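Local coordinates for trans-2-enoyl-CoA reductase [NADH] (Treponema denticola, PDB 4GGP), which catalyses the NADH-dependent reduction of the carbon-carbon double bond of trans-2-enoyl-CoA thioesters such as crotonyl-CoA, a step of bacterial fatty acid synthesis, at residues Pro292-Ser297 / Ala355-Val360; Lys300-Lys305 / Glu347-Ala352. All coordinates share one frame; numbering follows the deposited sequence.

Contact 1 of 2, residues Pro292-Ser297 / Ala355-Val360; sequences PLYLAS and ALMEKV
Met357, a selenomethionine here, lays its unbranched chain across one turn of helix 291-305 and touches Leu293, Tyr294 and Ser297. Its CG lies 3.8 Å from Ser297 OG and 4.2 Å from Leu293 CG, while the SE beyond it sits 3.9 Å from Tyr294 CA, at the edge of the tyrosine ring and near its plane. The bend at chi3 (-63°) turns the terminal methyl aside and leaves the selenium to face Tyr294; the unbranched, flexible chain of methionine, with selenium here in place of sulfur, can follow the helix surface. Leu293 fills the next position. With its CG anti to the backbone N (chi1 177°), it reaches across so that CD2 packs 3.7 Å from Val360 CG1, just where helix 347-359 gives way to loop. At the other end Leu356 closes over Ser297, its CD2 4.0 Å from Ser297 O.

Serine suits this apolar interface because its hydroxyl is spent within its own helix: Ser297 OG donates to Leu293 O at 2.8 Å, approaching from the face of that carbonyl's plane opposite to Ser297 N. The carbonyl thus accepts two bonds. The small serine is consistent with Ser297 CA and Leu356 CA being the closest such pair, at 6.3 Å; the segment axes approach to 9.7 Å, with 122° between their N-to-C directions. Tyr294 leaves its backbone heading away from segment 355-360, though CB itself lies near the selenium; its OH bonds to Glu344, and its side chain touches that of Tyr234, a substrate-binding residue. Behind helix 291-305 lies helix 371-380, and strand 173-178 flanks its start, touching Pro292 and Leu293.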
# COMPACT_ATOMS: atom_id res chain seq x y z
N PRO A 292 14.50 1.03 8.12
CA PRO A 292 14.41 2.49 8.21
C PRO A 292 15.68 3.21 7.74
O PRO A 292 15.59 4.34 7.26
CB PRO A 292 14.16 2.74 9.70
CG PRO A 292 13.57 1.47 10.20
CD PRO A 292 14.27 0.39 9.43
N LEU A 293 16.84 2.58 7.88
CA LEU A 293 18.08 3.18 7.42
C LEU A 293 18.18 3.05 5.90
O LEU A 293 18.66 3.95 5.21
CB LEU A 293 19.30 2.54 8.10
CG LEU A 293 20.66 3.06 7.63
CD1 LEU A 293 20.81 4.56 7.91
CD2 LEU A 293 21.80 2.26 8.26
N TYR A 294 17.71 1.92 5.38
CA TYR A 294 17.68 1.69 3.94
C TYR A 294 16.84 2.75 3.23
O TYR A 294 17.29 3.36 2.26
CB TYR A 294 17.12 0.30 3.62
CG TYR A 294 16.82 0.12 2.15
CD1 TYR A 294 17.85 0.08 1.23
CD2 TYR A 294 15.51 -0.00 1.69
CE1 TYR A 294 17.60 -0.08 -0.12
CE2 TYR A 294 15.25 -0.17 0.34
CZ TYR A 294 16.30 -0.20 -0.56
OH TYR A 294 16.09 -0.36 -1.91
N LEU A 295 15.62 2.96 3.72
CA LEU A 295 14.69 3.91 3.14
C LEU A 295 15.21 5.35 3.17
O LEU A 295 15.08 6.09 2.18
CB LEU A 295 13.33 3.83 3.85
CG LEU A 295 12.54 2.55 3.60
CD1 LEU A 295 11.24 2.55 4.39
CD2 LEU A 295 12.26 2.36 2.09
N ALA A 296 15.79 5.76 4.29
CA ALA A 296 16.35 7.10 4.41
C ALA A 296 17.46 7.30 3.38
O ALA A 296 17.59 8.37 2.80
CB ALA A 296 16.89 7.33 5.82
N SER A 297 18.24 6.25 3.14
CA SER A 297 19.35 6.31 2.20
C SER A 297 18.84 6.26 0.76
O SER A 297 19.34 6.96 -0.11
CB SER A 297 20.32 5.16 2.44
OG SER A 297 20.78 5.16 3.79
N ALA A 355 26.71 2.19 0.07
CA ALA A 355 27.83 3.01 0.52
C ALA A 355 27.37 3.96 1.61
O ALA A 355 28.05 4.15 2.62
CB ALA A 355 28.42 3.79 -0.65
N LEU A 356 26.19 4.55 1.42
CA LEU A 356 25.60 5.43 2.41
C LEU A 356 25.37 4.72 3.75
O LEU A 356 25.65 5.27 4.81
CB LEU A 356 24.29 6.04 1.90
CG LEU A 356 24.32 7.53 1.59
CD1 LEU A 356 25.54 7.88 0.77
CD2 LEU A 356 23.05 7.95 0.87
N MSE A 357 24.85 3.50 3.69
CA MSE A 357 24.57 2.74 4.91
C MSE A 357 25.86 2.38 5.65
O MSE A 357 25.87 2.28 6.87
CB MSE A 357 23.77 1.48 4.60
CG MSE A 357 22.39 1.76 4.04
SE MSE A 357 21.29 0.17 4.00
CE MSE A 357 22.33 -0.93 2.77
N GLU A 358 26.93 2.17 4.89
CA GLU A 358 28.22 1.85 5.49
C GLU A 358 28.83 3.06 6.20
O GLU A 358 29.54 2.91 7.19
CB GLU A 358 29.18 1.32 4.41
CG GLU A 358 30.52 0.83 4.95
CD GLU A 358 30.43 -0.52 5.63
OE1 GLU A 358 29.66 -1.38 5.14
OE2 GLU A 358 31.12 -0.73 6.65
N LYS A 359 28.53 4.25 5.71
CA LYS A 359 29.18 5.47 6.19
C LYS A 359 28.42 6.16 7.31
O LYS A 359 28.98 7.02 8.00
CB LYS A 359 29.34 6.48 5.04
CG LYS A 359 30.25 6.03 3.91
CD LYS A 359 30.26 7.09 2.82
CE LYS A 359 30.64 6.51 1.47
NZ LYS A 359 30.67 7.57 0.43
N VAL A 360 27.15 5.82 7.48
CA VAL A 360 26.30 6.55 8.42
C VAL A 360 26.76 6.41 9.88
O VAL A 360 27.18 5.34 10.32
CB VAL A 360 24.81 6.14 8.26
CG1 VAL A 360 24.60 4.70 8.70
CG2 VAL A 360 23.90 7.08 9.04

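Contact 2 of 2, residues Lys300-Lys305 / Glu347-Ala352; sequences KVMKEK and EDVQKA
Val301 points toward segment 347-352 of helix 347-359, and both its methyls flank Ala352 CB, CG2 being the nearer at 4.0 Å. Val301 CG1 also lies over the backbone of Val349, 4.1 Å from Val349 O, and 4.2 Å from Val349 CG1. Both partners are compact, as is Val301 itself, which fits segment axes that approach to 9.9 Å, with 134° between their N-to-C directions. Farther along helix 347-359, Val353 also touches Val301. Met302, a selenomethionine, comes next and adds its CG to the same methyl, 4.1 Å from Val349 CG1, its chain crossing the valine at about a right angle. Beyond this touch it packs on Trp343 and Asn307, places for which a long, pliable apolar chain is well suited.

One turn after Val301, Lys305 reaches across. Its CG stands anti to the backbone N (chi1 -180°) and every later torsion is extended, which carries the amine to the other helix. On the way the lysine chain crosses Val349 at about a right angle, CD passing 3.9 Å from Val349 CG2. Lys305 NZ then forms a salt bridge with Asp348, at 3.0 Å to OD2 through that oxygen's syn lone pair, and a weak second bond to OD1 at 3.4 Å. The stronger partner of the same amine is Glu346, just before the segment, through OE1.

Two carboxylates thus share one ammonium group, which probably favours its charged form and offsets their mutual repulsion. Since Lys305 and Asp348 are exposed, water should weaken the attraction, and the pair borders an apolar centre formed by the valines and Met302.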
# COMPACT_ATOMS: atom_id res chain seq x y z
N LYS A 300 17.34 9.68 -0.11
CA LYS A 300 18.41 10.63 -0.39
C LYS A 300 18.93 10.42 -1.82
O LYS A 300 18.97 11.36 -2.61
CB LYS A 300 19.55 10.45 0.61
CG LYS A 300 20.72 11.42 0.42
CD LYS A 300 20.33 12.83 0.83
CE LYS A 300 21.53 13.75 0.84
NZ LYS A 300 21.17 15.10 1.35
N VAL A 301 19.30 9.19 -2.13
CA VAL A 301 19.92 8.86 -3.41
C VAL A 301 18.98 9.09 -4.59
O VAL A 301 19.38 9.64 -5.62
CB VAL A 301 20.42 7.39 -3.41
CG1 VAL A 301 20.74 6.92 -4.83
CG2 VAL A 301 21.63 7.23 -2.50
N MSE A 302 17.72 8.69 -4.43
CA MSE A 302 16.78 8.82 -5.53
C MSE A 302 16.29 10.25 -5.72
O MSE A 302 16.02 10.67 -6.84
CB MSE A 302 15.60 7.85 -5.36
CG MSE A 302 16.03 6.39 -5.46
SE MSE A 302 14.53 5.14 -5.50
CE MSE A 302 14.03 5.32 -7.37
N LYS A 303 16.20 11.02 -4.63
CA LYS A 303 15.82 12.43 -4.78
C LYS A 303 16.94 13.22 -5.47
O LYS A 303 16.68 14.16 -6.22
CB LYS A 303 15.45 13.05 -3.43
CG LYS A 303 14.09 12.62 -2.90
CD LYS A 303 13.80 13.21 -1.54
CE LYS A 303 12.44 12.75 -1.01
NZ LYS A 303 12.10 13.38 0.30
N GLU A 304 18.18 12.82 -5.23
CA GLU A 304 19.32 13.49 -5.86
C GLU A 304 19.44 13.09 -7.33
O GLU A 304 19.78 13.92 -8.17
CB GLU A 304 20.62 13.17 -5.11
CG GLU A 304 20.69 13.70 -3.68
CD GLU A 304 21.17 15.14 -3.60
OE1 GLU A 304 20.84 15.94 -4.50
OE2 GLU A 304 21.88 15.46 -2.62
N LYS A 305 19.18 11.82 -7.62
CA LYS A 305 19.17 11.32 -8.98
C LYS A 305 17.98 11.88 -9.77
O LYS A 305 18.07 12.11 -10.97
CB LYS A 305 19.14 9.79 -9.00
CG LYS A 305 19.14 9.21 -10.40
CD LYS A 305 19.23 7.69 -10.41
CE LYS A 305 19.13 7.16 -11.85
NZ LYS A 305 19.40 5.70 -11.96
N GLU A 347 21.16 -0.65 -10.55
CA GLU A 347 22.49 -0.97 -10.03
C GLU A 347 23.18 0.23 -9.38
O GLU A 347 23.71 0.13 -8.28
CB GLU A 347 23.36 -1.55 -11.14
CG GLU A 347 24.65 -2.19 -10.67
CD GLU A 347 25.42 -2.84 -11.81
OE1 GLU A 347 24.86 -2.93 -12.93
OE2 GLU A 347 26.57 -3.27 -11.59
N ASP A 348 23.17 1.37 -10.07
CA ASP A 348 23.82 2.56 -9.55
C ASP A 348 23.15 3.06 -8.26
O ASP A 348 23.82 3.53 -7.35
CB ASP A 348 23.86 3.68 -10.60
CG ASP A 348 22.47 4.15 -11.00
OD1 ASP A 348 21.56 3.30 -11.05
OD2 ASP A 348 22.30 5.36 -11.27
N VAL A 349 21.83 2.95 -8.20
CA VAL A 349 21.09 3.35 -7.01
C VAL A 349 21.43 2.47 -5.81
O VAL A 349 21.70 2.98 -4.72
CB VAL A 349 19.55 3.32 -7.25
CG1 VAL A 349 18.79 3.38 -5.93
CG2 VAL A 349 19.14 4.48 -8.15
N GLN A 350 21.43 1.15 -6.00
CA GLN A 350 21.68 0.24 -4.88
C GLN A 350 23.13 0.33 -4.38
O GLN A 350 23.39 0.16 -3.19
CB GLN A 350 21.33 -1.20 -5.26
CG GLN A 350 19.83 -1.45 -5.40
CD GLN A 350 19.08 -1.26 -4.09
OE1 GLN A 350 19.32 -1.97 -3.12
NE2 GLN A 350 18.17 -0.29 -4.07
N LYS A 351 24.06 0.59 -5.29
CA LYS A 351 25.47 0.74 -4.93
C LYS A 351 25.68 1.96 -4.05
O LYS A 351 26.36 1.88 -3.03
CB LYS A 351 26.34 0.86 -6.18
CG LYS A 351 27.21 -0.35 -6.47
CD LYS A 351 26.50 -1.35 -7.36
CE LYS A 351 27.46 -2.42 -7.86
NZ LYS A 351 28.13 -3.13 -6.74
N ALA A 352 25.10 3.08 -4.45
CA ALA A 352 25.21 4.32 -3.68
C ALA A 352 24.54 4.20 -2.32
O ALA A 352 25.06 4.69 -1.32
CB ALA A 352 24.62 5.48 -4.46

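How the contacts relate
Both contacts join helix 291-305 to helix 347-359, which run in broadly opposed directions but cross steeply: the start of the first helix meets the end of the second in contact 1, and the reverse holds in contact 2. Contact 1 is the more buried, with four of its six touching residues buried against two of six in contact 2, and it has no hydrogen bond between its segments. Contact 2 runs from an apolar centre out to solvent, where a salt bridge takes over. Their centres are 11 Å apart and they touch directly: Leu356 CD2 packs 3.7 Å from Val301 CG2, and Tyr294 OH lies 3.0 Å from Gln350 NE2, a probable hydrogen bond.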